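Local coordinates for putative diflavin flavoprotein A 3 (Synechocystis sp., PDB 6H0C) that probably transfers electrons from NADH to oxygen, reducing it to water, this chain being its flavodiiron core of metallo-beta-lactamase-like and flavodoxin-like domains, at residues T14-S19 with G230-Y235. Residues are numbered along the deposited sequence; the frame is centred on the assembly and turned at random.
Sequences TTVFRS and GPLVRY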
# COMPACT_ATOMS: atom_id res chain seq x y z
N THR A 14 11.26 8.21 -22.24
CA THR A 14 10.48 8.09 -21.01
C THR A 14 9.85 9.40 -20.56
O THR A 14 10.52 10.43 -20.43
CB THR A 14 11.34 7.55 -19.86
OG1 THR A 14 12.09 6.41 -20.30
CG2 THR A 14 10.45 7.16 -18.68
N THR A 15 8.55 9.34 -20.30
CA THR A 15 7.79 10.50 -19.88
C THR A 15 7.00 10.20 -18.60
O THR A 15 6.48 9.09 -18.45
CB THR A 15 6.81 10.94 -20.98
OG1 THR A 15 7.53 11.05 -22.22
CG2 THR A 15 6.15 12.26 -20.63
N VAL A 16 6.93 11.17 -17.69
CA VAL A 16 6.03 11.04 -16.54
C VAL A 16 4.76 11.88 -16.71
O VAL A 16 4.78 12.99 -17.25
CB VAL A 16 6.72 11.45 -15.22
CG1 VAL A 16 7.01 12.94 -15.20
CG2 VAL A 16 5.83 11.08 -14.04
N PHE A 17 3.65 11.30 -16.28
CA PHE A 17 2.37 12.01 -16.22
C PHE A 17 1.98 12.08 -14.76
O PHE A 17 1.55 11.07 -14.19
CB PHE A 17 1.28 11.27 -17.02
CG PHE A 17 1.50 11.26 -18.51
CD1 PHE A 17 0.72 12.05 -19.34
CD2 PHE A 17 2.48 10.46 -19.08
CE1 PHE A 17 0.92 12.05 -20.73
CE2 PHE A 17 2.68 10.45 -20.46
CZ PHE A 17 1.89 11.25 -21.28
N ARG A 18 2.14 13.24 -14.13
CA ARG A 18 1.77 13.36 -12.72
C ARG A 18 0.36 13.92 -12.58
O ARG A 18 0.13 15.10 -12.83
CB ARG A 18 2.77 14.24 -11.95
CG ARG A 18 4.23 13.82 -12.13
CD ARG A 18 5.09 14.23 -10.95
NE ARG A 18 4.97 15.66 -10.65
CZ ARG A 18 5.11 16.18 -9.43
NH1 ARG A 18 4.97 17.49 -9.25
NH2 ARG A 18 5.39 15.39 -8.39
N SER A 19 -0.59 13.06 -12.21
CA SER A 19 -1.93 13.53 -11.86
C SER A 19 -1.85 14.19 -10.49
O SER A 19 -1.56 13.53 -9.49
CB SER A 19 -2.93 12.38 -11.86
OG SER A 19 -3.02 11.80 -13.15
N GLY A 230 4.44 11.86 -5.53
CA GLY A 230 5.37 12.94 -5.25
C GLY A 230 6.41 13.12 -6.35
O GLY A 230 6.25 12.59 -7.45
N PRO A 231 7.48 13.86 -6.05
CA PRO A 231 8.53 14.07 -7.05
C PRO A 231 9.29 12.78 -7.33
O PRO A 231 9.29 11.87 -6.50
CB PRO A 231 9.45 15.09 -6.38
CG PRO A 231 9.29 14.83 -4.92
CD PRO A 231 7.82 14.48 -4.76
N LEU A 232 9.91 12.71 -8.50
CA LEU A 232 10.84 11.62 -8.75
C LEU A 232 12.04 11.78 -7.82
O LEU A 232 12.38 12.90 -7.43
CB LEU A 232 11.27 11.60 -10.22
CG LEU A 232 10.23 10.97 -11.15
CD1 LEU A 232 9.07 11.94 -11.40
CD2 LEU A 232 10.84 10.51 -12.45
N VAL A 233 12.65 10.66 -7.44
CA VAL A 233 13.72 10.68 -6.46
C VAL A 233 15.06 10.54 -7.17
O VAL A 233 15.47 9.44 -7.55
CB VAL A 233 13.55 9.54 -5.42
CG1 VAL A 233 14.55 9.71 -4.28
CG2 VAL A 233 12.12 9.52 -4.89
N ARG A 234 15.74 11.67 -7.36
CA ARG A 234 17.07 11.65 -7.96
C ARG A 234 18.11 12.25 -7.02
O ARG A 234 19.12 11.62 -6.69
CB ARG A 234 17.07 12.40 -9.29
CG ARG A 234 18.44 12.42 -9.96
CD ARG A 234 18.32 12.81 -11.42
NE ARG A 234 17.66 11.76 -12.20
CZ ARG A 234 17.13 11.96 -13.40
NH1 ARG A 234 17.18 13.17 -13.96
NH2 ARG A 234 16.54 10.96 -14.05
N TYR A 235 17.85 13.47 -6.58
CA TYR A 235 18.78 14.18 -5.73
C TYR A 235 18.79 13.65 -4.31
O TYR A 235 19.82 13.72 -3.63
CB TYR A 235 18.46 15.67 -5.76
CG TYR A 235 18.49 16.20 -7.17
CD1 TYR A 235 19.70 16.40 -7.82
CD2 TYR A 235 17.31 16.47 -7.85
CE1 TYR A 235 19.74 16.88 -9.11
CE2 TYR A 235 17.35 16.95 -9.15
CZ TYR A 235 18.57 17.15 -9.77
OH TYR A 235 18.63 17.62 -11.06
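G230 meets R18 through its carbonyl, and the pair illustrates how a buried oxygen can join the loop leaving the second sheet of a metallo-beta-lactamase-like sandwich to the first. R18, on strand 14-21, gives NH2 to G230 O at 3.1 Å, a weak bond with an N-H...O angle of 140°. The oxygen lies at the edge of the guanidinium, near its plane, and also accepts a hydrogen bond from ND2 of N40 on the neighbouring strand 37-45. A bend at chi3 (-54°) in the arginine chain turns the guanidinium so that NH2 meets this oxygen. Q6, on strand 4-11, takes a hydrogen bond from NH1. P231 follows with its N 3.5 Å from R18 NH2, close without bonding, since a proline amide nitrogen has no hydrogen and is no acceptor. At L232 the contact turns apolar: CD1 reaches within 4.3 Å of V16 CG2, and I10 of strand 4-11 touches both side chains. The loop, which leads from strand 224-227 to helix 237-253, thus rests on this face through one weak polar contact and one apolar contact. One buried carbonyl takes N-H groups from R18 and N40, while R18 has its stronger partner in Q6, making the R18-G230 bond probably secondary.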